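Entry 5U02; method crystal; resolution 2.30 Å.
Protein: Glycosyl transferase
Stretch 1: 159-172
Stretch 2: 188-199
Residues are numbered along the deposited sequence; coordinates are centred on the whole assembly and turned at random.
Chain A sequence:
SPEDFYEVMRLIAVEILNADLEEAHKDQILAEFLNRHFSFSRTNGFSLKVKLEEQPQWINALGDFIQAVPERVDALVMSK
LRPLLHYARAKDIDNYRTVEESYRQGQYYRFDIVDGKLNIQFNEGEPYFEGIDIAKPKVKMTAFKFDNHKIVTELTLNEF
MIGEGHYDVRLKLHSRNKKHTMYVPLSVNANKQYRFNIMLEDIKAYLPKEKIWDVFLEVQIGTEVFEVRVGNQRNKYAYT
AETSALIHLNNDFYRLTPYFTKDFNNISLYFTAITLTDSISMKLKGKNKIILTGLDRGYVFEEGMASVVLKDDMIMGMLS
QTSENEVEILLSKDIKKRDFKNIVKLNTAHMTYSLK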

# COMPACT_ATOMS: atom_id res chain seq x y z
N GLU A 159 -11.67 -9.16 17.47
CA GLU A 159 -13.01 -8.59 17.48
C GLU A 159 -12.98 -7.20 16.88
O GLU A 159 -12.13 -6.37 17.24
CB GLU A 159 -13.59 -8.55 18.89
CG GLU A 159 -14.15 -9.89 19.34
CD GLU A 159 -14.86 -9.81 20.68
OE1 GLU A 159 -15.21 -8.68 21.11
OE2 GLU A 159 -15.07 -10.87 21.31
N PHE A 160 -13.91 -6.95 15.96
CA PHE A 160 -14.03 -5.67 15.27
C PHE A 160 -15.40 -5.63 14.63
O PHE A 160 -15.80 -6.58 13.95
CB PHE A 160 -12.93 -5.51 14.21
CG PHE A 160 -12.65 -4.08 13.83
CD1 PHE A 160 -13.11 -3.04 14.62
CD2 PHE A 160 -11.95 -3.78 12.67
CE1 PHE A 160 -12.86 -1.72 14.27
CE2 PHE A 160 -11.70 -2.47 12.31
CZ PHE A 160 -12.16 -1.44 13.11
N MET A 161 -16.13 -4.54 14.86
CA MET A 161 -17.51 -4.46 14.40
C MET A 161 -17.64 -4.16 12.92
O MET A 161 -18.73 -3.79 12.48
CB MET A 161 -18.27 -3.41 15.21
CG MET A 161 -18.80 -3.96 16.52
SD MET A 161 -19.62 -2.70 17.50
CE MET A 161 -18.48 -1.36 17.28
N ILE A 162 -16.58 -4.33 12.14
CA ILE A 162 -16.64 -4.06 10.71
C ILE A 162 -15.75 -5.06 9.98
O ILE A 162 -14.62 -5.32 10.39
CB ILE A 162 -16.24 -2.60 10.38
CG1 ILE A 162 -16.17 -2.41 8.85
CG2 ILE A 162 -14.95 -2.23 11.06
CD1 ILE A 162 -16.03 -0.97 8.40
N GLY A 163 -16.29 -5.62 8.90
CA GLY A 163 -15.62 -6.69 8.19
C GLY A 163 -14.43 -6.22 7.38
O GLY A 163 -14.21 -5.03 7.12
N GLU A 164 -13.64 -7.21 6.97
CA GLU A 164 -12.43 -6.98 6.20
C GLU A 164 -12.72 -6.18 4.94
O GLU A 164 -13.77 -6.35 4.30
CB GLU A 164 -11.80 -8.32 5.83
CG GLU A 164 -10.30 -8.32 5.60
CD GLU A 164 -9.90 -7.67 4.29
OE1 GLU A 164 -8.79 -7.09 4.22
OE2 GLU A 164 -10.70 -7.73 3.33
N GLY A 165 -11.80 -5.29 4.58
CA GLY A 165 -11.83 -4.61 3.30
C GLY A 165 -12.30 -3.16 3.35
O GLY A 165 -12.00 -2.41 2.42
N HIS A 166 -13.03 -2.76 4.39
CA HIS A 166 -13.56 -1.41 4.47
C HIS A 166 -12.71 -0.50 5.33
O HIS A 166 -13.07 0.68 5.51
CB HIS A 166 -15.01 -1.46 4.98
CG HIS A 166 -15.89 -2.35 4.17
ND1 HIS A 166 -16.28 -2.05 2.88
CD2 HIS A 166 -16.46 -3.55 4.46
CE1 HIS A 166 -17.04 -3.02 2.41
NE2 HIS A 166 -17.17 -3.94 3.35
N TYR A 167 -11.60 -1.00 5.87
CA TYR A 167 -10.69 -0.20 6.67
C TYR A 167 -9.27 -0.46 6.20
O TYR A 167 -8.99 -1.44 5.52
CB TYR A 167 -10.83 -0.51 8.17
CG TYR A 167 -10.69 -1.98 8.49
CD1 TYR A 167 -9.47 -2.52 8.86
CD2 TYR A 167 -11.78 -2.84 8.41
CE1 TYR A 167 -9.33 -3.86 9.15
CE2 TYR A 167 -11.65 -4.19 8.70
CZ TYR A 167 -10.42 -4.69 9.07
OH TYR A 167 -10.28 -6.03 9.36
N ASP A 168 -8.37 0.45 6.57
CA ASP A 168 -6.95 0.28 6.30
C ASP A 168 -6.20 0.13 7.62
O ASP A 168 -6.63 0.64 8.66
CB ASP A 168 -6.38 1.48 5.53
CG ASP A 168 -7.07 1.69 4.19
OD1 ASP A 168 -7.69 0.75 3.68
OD2 ASP A 168 -6.98 2.82 3.66
N VAL A 169 -5.08 -0.58 7.57
CA VAL A 169 -4.24 -0.80 8.74
C VAL A 169 -2.79 -0.53 8.37
O VAL A 169 -2.36 -0.83 7.25
CB VAL A 169 -4.40 -2.23 9.33
CG1 VAL A 169 -5.87 -2.54 9.60
CG2 VAL A 169 -3.80 -3.27 8.41
N ARG A 170 -2.06 0.07 9.30
CA ARG A 170 -0.62 0.24 9.19
C ARG A 170 0.00 -0.10 10.53
O ARG A 170 -0.65 0.00 11.57
CB ARG A 170 -0.23 1.68 8.80
CG ARG A 170 -0.84 2.18 7.51
CD ARG A 170 -0.14 3.45 7.02
NE ARG A 170 -0.41 4.62 7.85
CZ ARG A 170 0.18 5.80 7.68
NH1 ARG A 170 1.08 5.95 6.72
NH2 ARG A 170 -0.12 6.82 8.47
N LEU A 171 1.27 -0.50 10.50
CA LEU A 171 2.02 -0.71 11.73
C LEU A 171 2.73 0.58 12.10
O LEU A 171 3.41 1.18 11.27
CB LEU A 171 3.03 -1.85 11.56
CG LEU A 171 3.64 -2.34 12.87
CD1 LEU A 171 2.53 -2.75 13.82
CD2 LEU A 171 4.56 -3.51 12.63
N LYS A 172 2.56 1.01 13.35
CA LYS A 172 3.09 2.29 13.80
C LYS A 172 4.15 2.07 14.86
O LYS A 172 3.91 1.40 15.87
CB LYS A 172 1.97 3.17 14.35
CG LYS A 172 2.43 4.54 14.82
CD LYS A 172 1.24 5.33 15.33
CE LYS A 172 1.64 6.70 15.81
NZ LYS A 172 0.46 7.40 16.36
N VAL A 188 0.78 -8.40 3.65
CA VAL A 188 -0.23 -9.35 3.20
C VAL A 188 -1.20 -9.55 4.35
O VAL A 188 -0.82 -9.40 5.52
CB VAL A 188 0.41 -10.69 2.76
CG1 VAL A 188 1.01 -11.42 3.97
CG2 VAL A 188 -0.61 -11.58 2.06
N ASN A 189 -2.45 -9.88 4.06
CA ASN A 189 -3.36 -10.26 5.12
C ASN A 189 -4.20 -11.45 4.69
O ASN A 189 -4.60 -11.56 3.53
CB ASN A 189 -4.25 -9.09 5.58
CG ASN A 189 -5.28 -8.68 4.56
OD1 ASN A 189 -4.98 -7.96 3.61
ND2 ASN A 189 -6.52 -9.10 4.78
N ALA A 190 -4.40 -12.37 5.63
CA ALA A 190 -5.24 -13.54 5.46
C ALA A 190 -6.40 -13.41 6.43
O ALA A 190 -6.22 -13.56 7.64
CB ALA A 190 -4.45 -14.83 5.70
N ASN A 191 -7.58 -13.11 5.89
CA ASN A 191 -8.76 -12.74 6.69
C ASN A 191 -8.32 -11.59 7.60
O ASN A 191 -7.77 -10.59 7.10
CB ASN A 191 -9.31 -13.97 7.39
CG ASN A 191 -9.91 -14.97 6.40
OD1 ASN A 191 -11.09 -14.89 6.06
ND2 ASN A 191 -9.10 -15.92 5.95
N LYS A 192 -8.51 -11.68 8.92
CA LYS A 192 -8.12 -10.60 9.83
C LYS A 192 -6.76 -10.86 10.48
O LYS A 192 -6.50 -10.37 11.58
CB LYS A 192 -9.20 -10.39 10.89
CG LYS A 192 -10.46 -9.71 10.37
CD LYS A 192 -11.51 -9.65 11.48
CE LYS A 192 -12.77 -8.92 11.05
NZ LYS A 192 -12.52 -7.47 10.85
N GLN A 193 -5.89 -11.61 9.81
CA GLN A 193 -4.50 -11.75 10.22
C GLN A 193 -3.65 -10.85 9.33
O GLN A 193 -3.57 -11.08 8.12
CB GLN A 193 -4.04 -13.20 10.10
CG GLN A 193 -4.82 -14.18 10.94
CD GLN A 193 -4.45 -15.61 10.62
OE1 GLN A 193 -3.75 -16.26 11.39
NE2 GLN A 193 -4.92 -16.10 9.49
N TYR A 194 -3.01 -9.85 9.92
CA TYR A 194 -2.29 -8.83 9.18
C TYR A 194 -0.79 -8.97 9.43
O TYR A 194 -0.34 -8.84 10.57
CB TYR A 194 -2.80 -7.44 9.56
CG TYR A 194 -4.23 -7.20 9.12
CD1 TYR A 194 -5.31 -7.63 9.89
CD2 TYR A 194 -4.50 -6.58 7.91
CE1 TYR A 194 -6.61 -7.43 9.47
CE2 TYR A 194 -5.79 -6.37 7.48
CZ TYR A 194 -6.84 -6.80 8.26
OH TYR A 194 -8.14 -6.61 7.86
N ARG A 195 -0.03 -9.20 8.36
CA ARG A 195 1.40 -9.50 8.44
C ARG A 195 2.21 -8.32 7.93
O ARG A 195 1.95 -7.81 6.83
CB ARG A 195 1.74 -10.75 7.63
CG ARG A 195 3.23 -10.99 7.43
CD ARG A 195 3.45 -12.28 6.69
NE ARG A 195 2.98 -13.42 7.47
CZ ARG A 195 3.76 -14.40 7.90
NH1 ARG A 195 5.05 -14.40 7.60
NH2 ARG A 195 3.24 -15.39 8.62
N PHE A 196 3.21 -7.91 8.71
CA PHE A 196 4.06 -6.78 8.37
C PHE A 196 5.51 -7.25 8.32
O PHE A 196 6.01 -7.83 9.28
CB PHE A 196 3.90 -5.64 9.39
CG PHE A 196 2.52 -5.05 9.44
CD1 PHE A 196 1.52 -5.64 10.21
CD2 PHE A 196 2.21 -3.93 8.69
CE1 PHE A 196 0.24 -5.09 10.25
CE2 PHE A 196 0.95 -3.39 8.71
CZ PHE A 196 -0.04 -3.96 9.49
N ASN A 197 6.17 -7.00 7.18
CA ASN A 197 7.61 -7.19 7.04
C ASN A 197 8.27 -5.84 7.25
O ASN A 197 8.11 -4.93 6.43
CB ASN A 197 7.97 -7.74 5.66
CG ASN A 197 7.33 -9.09 5.38
OD1 ASN A 197 7.16 -9.91 6.28
ND2 ASN A 197 6.98 -9.33 4.13
N ILE A 198 9.00 -5.70 8.35
CA ILE A 198 9.72 -4.47 8.68
C ILE A 198 11.18 -4.70 8.30
O ILE A 198 11.95 -5.30 9.06
CB ILE A 198 9.60 -4.12 10.16
CG1 ILE A 198 8.14 -4.00 10.59
CG2 ILE A 198 10.34 -2.82 10.46
CD1 ILE A 198 7.99 -4.02 12.08
N MET A 199 11.56 -4.20 7.13
CA MET A 199 12.93 -4.34 6.64
C MET A 199 13.83 -3.35 7.37
O MET A 199 13.62 -2.13 7.29
CB MET A 199 12.96 -4.10 5.13
CG MET A 199 11.82 -4.78 4.40
SD MET A 199 11.77 -6.54 4.73
CE MET A 199 13.23 -7.07 3.85

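The contact has two halves, an apolar one where strand 168-172 faces strand 193-199 and a polar one where the loop before the first strand meets the turn before the second. The strand axes come no closer than 8.4 Å and their directions differ by 41°, and no backbone hydrogen bond joins the stretches. Every bridge has a side chain on at least one side, and together the two sides bury 550 Å².

The apolar half follows the alternation of a strand. Val-169 and Leu-171 point toward the second stretch while Asp-168 and Arg-170 point away; across from them Tyr-194, Phe-196 and Ile-198 point toward the first, each with chi1 in m. All five of these inward residues are buried, as is Tyr-167, while Lys-192 and Glu-164 stay partly exposed, which suits charged residues. With chi2 near 85°, Tyr-194 and Phe-196 each stand their ring roughly perpendicular to the CA-CB-CG plane, the relaxed setting for an aromatic, and each offers a face to an aliphatic neighbour. Leu-171 CB sits over the Phe-196 ring, 3.8 Å from its centroid and 18° off the normal, a CH-pi contact made by the first carbon of the side chain. This leaves the rest of the leucine free to reach onward: with chi1 t and chi2 p, Leu-171 CD2 lies 3.5 Å from Ile-198 CD1. Val-169, chi1 m, serves two rings with one methyl, CG2 being 3.4 Å from Tyr-194 CD2 and 4.0 Å from Phe-196 CZ, while its CG1 lies over a face of the tyrosine. A short branched residue suits this place because its branch point is close to the backbone, so CG2 can reach both rings while CG1 covers the tyrosine face.

The ring of Tyr-194 packs against valine, yet its hydroxyl reaches the polar end, where Tyr-194 OH and Tyr-167 OH hydrogen bond at 2.7 Å. Tyr-167 starts sideways, and chi1 p with chi2 at 94° carries its ring end to the contact; the rings also touch, Tyr-167 CE1 to Tyr-194 CZ at 4.0 Å.

Lys-192 completes the cluster. Its CB also leaves sideways, but an m, t, t chain runs out nearly straight until chi4 turns to m and brings the amine to its acceptors. Lys-192 NZ donates to Ile-162 O at 3.0 Å and to Tyr-167 OH at 3.1 Å. Lys-192 NZ also lies at the edge of the Phe-160 ring, 3.9 Å from Phe-160 CB. A long, flexible residue fits here: its base stays in the type II' turn from Ala-190 to Gln-193 while its tip binds the loop across the gap.

Glu-164, in the type II turn from Gly-163 to His-166, points toward the second stretch. Chi1 t places Glu-164 CG 3.6 Å from Tyr-194 OH and 3.7 Å from Asn-191 O, and chi2 m turns the carboxylate onward from there. Glu-164 OE1 accepts a weak hydrogen bond from Asn-189 ND2 at 3.1 Å. With chi1 p and chi2 at -80°, Asn-189 ND2 also donates to Asn-191 O at 3.0 Å, so one asparagine both braces the turn that follows it and reaches the opposing carboxylate.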